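Local coordinates for malonyl CoA-acyl carrier protein transacylase (Burkholderia pseudomallei 1710b, PDB 3EZO) that probably transfers the malonyl group of malonyl-CoA to holo acyl carrier protein, releasing CoA, at residues 27-32 / 304-309; 16-21 / 66-71. All coordinates share one frame; numbering follows the deposited sequence.

From the N terminus, strand 11-15 of the parallel sheet runs into the loop that leads to helix 33-46, and this one loop supplies the first segment of both contacts. Residues 16-21, at its start, meet the first turns of helix 65-85 in contact 2, closing a loop of some 45 residues in which all the regular structure is helical. Residues 27-32, at its end, wait for the far C-terminal part: contact 1 closes about 270 residues, joining the loop to the start of helix 306-314. The segments alternate along the chain, so the two closures cross. Their centres lie about 18 Å apart and they do not touch, yet helix 65-85 forms one side of contact 2 and, farther along, covers contact 1.

Contact 1: residues 27-32 / 304-309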
# COMPACT_ATOMS: atom_id res chain seq x y z
N ASN A 27 -14.80 -7.82 -11.58
CA ASN A 27 -15.85 -8.37 -12.44
C ASN A 27 -16.05 -7.54 -13.68
O ASN A 27 -16.22 -8.06 -14.75
CB ASN A 27 -17.18 -8.53 -11.69
CG ASN A 27 -17.17 -9.66 -10.70
OD1 ASN A 27 -16.23 -10.46 -10.62
ND2 ASN A 27 -18.24 -9.74 -9.91
N ALA A 28 -16.00 -6.23 -13.53
CA ALA A 28 -16.28 -5.32 -14.60
C ALA A 28 -15.21 -5.40 -15.70
O ALA A 28 -15.46 -4.99 -16.83
CB ALA A 28 -16.43 -3.91 -14.05
N PHE A 29 -14.04 -5.94 -15.36
CA PHE A 29 -12.94 -6.13 -16.31
C PHE A 29 -12.88 -7.56 -16.87
O PHE A 29 -11.89 -7.94 -17.50
CB PHE A 29 -11.62 -5.84 -15.60
CG PHE A 29 -11.17 -4.42 -15.66
CD1 PHE A 29 -11.18 -3.71 -16.84
CD2 PHE A 29 -10.63 -3.82 -14.53
CE1 PHE A 29 -10.69 -2.43 -16.90
CE2 PHE A 29 -10.16 -2.55 -14.58
CZ PHE A 29 -10.18 -1.84 -15.76
N ALA A 30 -13.90 -8.38 -16.58
CA ALA A 30 -13.87 -9.83 -16.91
C ALA A 30 -13.59 -10.10 -18.38
O ALA A 30 -13.08 -11.18 -18.73
CB ALA A 30 -15.24 -10.52 -16.50
N ASP A 31 -13.96 -9.16 -19.25
CA ASP A 31 -13.79 -9.34 -20.69
C ASP A 31 -12.75 -8.43 -21.30
O ASP A 31 -12.78 -8.18 -22.50
CB ASP A 31 -15.14 -9.16 -21.39
CG ASP A 31 -16.18 -10.18 -20.93
OD1 ASP A 31 -15.79 -11.30 -20.54
OD2 ASP A 31 -17.38 -9.83 -20.91
N VAL A 32 -11.79 -7.98 -20.50
CA VAL A 32 -10.64 -7.21 -21.03
C VAL A 32 -9.49 -8.19 -21.08
O VAL A 32 -9.10 -8.76 -20.05
CB VAL A 32 -10.36 -5.99 -20.16
CG1 VAL A 32 -9.01 -5.36 -20.47
CG2 VAL A 32 -11.52 -4.99 -20.29
N PHE A 304 -10.45 1.57 -12.10
CA PHE A 304 -10.87 0.30 -11.47
C PHE A 304 -11.89 -0.52 -12.29
O PHE A 304 -12.27 -1.62 -11.91
CB PHE A 304 -11.43 0.59 -10.06
CG PHE A 304 -12.59 1.50 -10.06
CD1 PHE A 304 -13.87 1.01 -10.30
CD2 PHE A 304 -12.42 2.85 -9.81
CE1 PHE A 304 -14.98 1.85 -10.31
CE2 PHE A 304 -13.53 3.71 -9.82
CZ PHE A 304 -14.81 3.18 -10.07
N ASP A 305 -12.33 0.04 -13.41
CA ASP A 305 -13.20 -0.66 -14.35
C ASP A 305 -13.18 0.12 -15.68
O ASP A 305 -12.59 1.19 -15.74
CB ASP A 305 -14.61 -0.85 -13.78
CG ASP A 305 -15.41 0.43 -13.62
OD1 ASP A 305 -15.02 1.56 -14.00
OD2 ASP A 305 -16.52 0.29 -13.06
N PRO A 306 -13.81 -0.41 -16.75
CA PRO A 306 -13.71 0.30 -18.03
C PRO A 306 -14.25 1.71 -18.04
O PRO A 306 -13.65 2.57 -18.70
CB PRO A 306 -14.49 -0.62 -18.99
CG PRO A 306 -14.16 -1.96 -18.50
CD PRO A 306 -14.17 -1.82 -16.96
N ALA A 307 -15.35 1.98 -17.32
CA ALA A 307 -15.92 3.31 -17.33
C ALA A 307 -14.99 4.33 -16.66
O ALA A 307 -14.71 5.41 -17.21
CB ALA A 307 -17.32 3.31 -16.68
N SER A 308 -14.50 3.98 -15.47
CA SER A 308 -13.60 4.86 -14.72
C SER A 308 -12.30 5.07 -15.54
O SER A 308 -11.78 6.17 -15.57
CB SER A 308 -13.31 4.27 -13.34
OG SER A 308 -12.70 2.96 -13.46
N LEU A 309 -11.81 4.01 -16.21
CA LEU A 309 -10.63 4.11 -17.06
C LEU A 309 -10.83 5.18 -18.15
O LEU A 309 -9.99 6.04 -18.33
CB LEU A 309 -10.27 2.77 -17.69
CG LEU A 309 -8.92 2.57 -18.44
CD1 LEU A 309 -8.70 1.06 -18.63
CD2 LEU A 309 -8.84 3.27 -19.78
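A 3-10 turn followed by a type I beta turn, residues 27-32, packs against the capped N-terminus of helix 306-314, the last helix of the chain, just after edge strand 299-303. Phe29 carries most of the contact. Its ring reaches across to the backbone where strand gives way to helix, and Asp305 CA lies over one face in a CH-pi contact, 3.8 Å from the ring centroid and displaced toward the rim. Pro306 and the ring lie alongside each other, pointing opposite ways, with Pro306 CD 3.5 Å from Phe29 CE1, while Leu309 CD1 sits at the ring edge, near its plane. Beside this, the methyl of Ala28 meets Asp305 CB at 3.6 Å, and Pro306 CD also rests against the Ala28 carbonyl oxygen. Val32 CG2 touches Pro306 CG more loosely.

Behind these contacts, the helix start is fixed by its own polar network. Asp305 is the N-cap: its CG lies between the backbone N and the carbonyl carbon (chi1 68°), which brings OD1 to Ser308 N in a nearly straight bond of 2.9 Å. This holds the Asp305 backbone that the Phe29 ring covers. On the opposite segment, Asp31 OD1 forms a salt bridge with Arg36, and Ala30 O accepts from the same guanidinium, tying the turn to helix 33-46. Helix 65-85 gives further cover, with Cys79 and Ala82 against Phe29 and Ala82 also against Leu309. The contact lies away from the predicted catalytic residues and joins the loop after strand 11-15 to the C-terminal helix. The residue just after strand 299-303 is drawn in too: Phe304 N donates to Ser308 OG, which sits 3.6 Å above the centre of the Phe304 ring.

Contact 2: residues 16-21 / 66-71; sequences PGQGSQ and TNTQPV
Polar contact between the loop after strand 11-15 and helix 65-85 comes down to one amide pair. Gln18 and Gln69 both run extended beyond CG and cross obliquely, so that Gln69 NE2 donates to Gln18 OE1 over a short 2.5 Å. The bond is bent, 131° at the hydrogen, and the donor stands above the carbonyl plane; the two amides are turned 31° apart. Arg123 donates to Gln69 OE1, so both ends of that amide are held.

Within the loop, residues 17-20 form a type II turn, and Gln21 folds back at chi2 (-71°) to accept from Gly19 N with OE1, in plane and on a lone pair, at 2.8 Å.

Van der Waals contact is made mainly by the Thr68 methyl: CG2, anti to its backbone N, lies against the flat amide of Gln21, 3.1 Å from Gln21 OE1, and 3.9 Å from Gln18 CG. Thr68 OG1 is taken up by Leu62 O, and Gln21 NE2 by Asn63.

The loop leaves the parallel sheet with Gln18's side chain about 6 Å from that of Ser98 and 7 Å from that of His207, the predicted active-site residues; around the helix, Gln69 also packs on helix 113-128 and Val71 on helix 50-56.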
# COMPACT_ATOMS: atom_id res chain seq x y z
N PRO A 16 -2.90 1.20 -4.58
CA PRO A 16 -3.40 0.80 -3.24
C PRO A 16 -2.75 -0.47 -2.67
O PRO A 16 -2.13 -1.24 -3.37
CB PRO A 16 -4.91 0.61 -3.49
CG PRO A 16 -4.99 0.17 -4.94
CD PRO A 16 -3.88 0.91 -5.65
N GLY A 17 -2.86 -0.65 -1.37
CA GLY A 17 -2.37 -1.87 -0.74
C GLY A 17 -3.50 -2.60 -0.06
O GLY A 17 -4.67 -2.49 -0.48
N GLN A 18 -3.14 -3.34 1.00
CA GLN A 18 -4.08 -4.15 1.74
C GLN A 18 -5.21 -3.32 2.27
O GLN A 18 -4.99 -2.21 2.75
CB GLN A 18 -3.42 -4.79 2.97
CG GLN A 18 -2.64 -5.99 2.72
CD GLN A 18 -2.00 -6.54 4.02
OE1 GLN A 18 -0.78 -6.68 4.10
NE2 GLN A 18 -2.82 -6.86 5.01
N GLY A 19 -6.39 -3.89 2.30
CA GLY A 19 -7.54 -3.19 2.83
C GLY A 19 -8.41 -2.63 1.72
O GLY A 19 -9.49 -2.13 2.01
N SER A 20 -7.95 -2.67 0.46
CA SER A 20 -8.76 -2.13 -0.65
C SER A 20 -9.49 -3.22 -1.42
O SER A 20 -10.19 -2.94 -2.39
CB SER A 20 -7.90 -1.30 -1.62
OG SER A 20 -7.40 -0.12 -1.03
N GLN A 21 -9.32 -4.47 -1.00
CA GLN A 21 -9.85 -5.60 -1.75
C GLN A 21 -11.32 -5.86 -1.40
O GLN A 21 -11.78 -5.45 -0.36
CB GLN A 21 -9.01 -6.87 -1.53
CG GLN A 21 -9.12 -7.57 -0.15
CD GLN A 21 -8.46 -6.81 1.03
OE1 GLN A 21 -7.67 -5.85 0.85
NE2 GLN A 21 -8.79 -7.25 2.23
N THR A 66 -1.63 -13.32 3.33
CA THR A 66 -0.84 -14.04 2.33
C THR A 66 -1.52 -14.13 0.96
O THR A 66 -0.86 -14.40 -0.05
CB THR A 66 -0.50 -15.51 2.80
OG1 THR A 66 -1.60 -16.03 3.59
CG2 THR A 66 0.88 -15.54 3.61
N ASN A 67 -2.85 -13.95 0.95
CA ASN A 67 -3.61 -13.79 -0.30
C ASN A 67 -3.81 -12.33 -0.62
O ASN A 67 -3.68 -11.94 -1.78
CB ASN A 67 -5.01 -14.41 -0.20
CG ASN A 67 -5.00 -15.88 -0.26
OD1 ASN A 67 -4.07 -16.50 -0.84
ND2 ASN A 67 -6.05 -16.49 0.29
N THR A 68 -4.17 -11.53 0.37
CA THR A 68 -4.50 -10.13 0.14
C THR A 68 -3.33 -9.40 -0.57
O THR A 68 -3.56 -8.66 -1.52
CB THR A 68 -4.93 -9.39 1.43
OG1 THR A 68 -5.91 -10.16 2.12
CG2 THR A 68 -5.52 -8.05 1.10
N GLN A 69 -2.08 -9.62 -0.15
CA GLN A 69 -0.95 -8.86 -0.72
C GLN A 69 -0.73 -9.18 -2.22
O GLN A 69 -0.77 -8.27 -3.06
CB GLN A 69 0.31 -9.01 0.14
CG GLN A 69 0.18 -8.27 1.48
CD GLN A 69 1.48 -8.04 2.19
OE1 GLN A 69 2.54 -8.00 1.58
NE2 GLN A 69 1.39 -7.87 3.51
N PRO A 70 -0.61 -10.47 -2.58
CA PRO A 70 -0.57 -10.77 -4.03
C PRO A 70 -1.88 -10.44 -4.79
O PRO A 70 -1.81 -10.07 -5.95
CB PRO A 70 -0.21 -12.24 -4.09
CG PRO A 70 -0.18 -12.78 -2.62
CD PRO A 70 -0.35 -11.65 -1.70
N VAL A 71 -3.03 -10.55 -4.15
CA VAL A 71 -4.28 -10.14 -4.76
C VAL A 71 -4.29 -8.65 -5.11
O VAL A 71 -4.76 -8.26 -6.19
CB VAL A 71 -5.52 -10.52 -3.90
CG1 VAL A 71 -6.72 -9.69 -4.33
CG2 VAL A 71 -5.80 -12.05 -3.97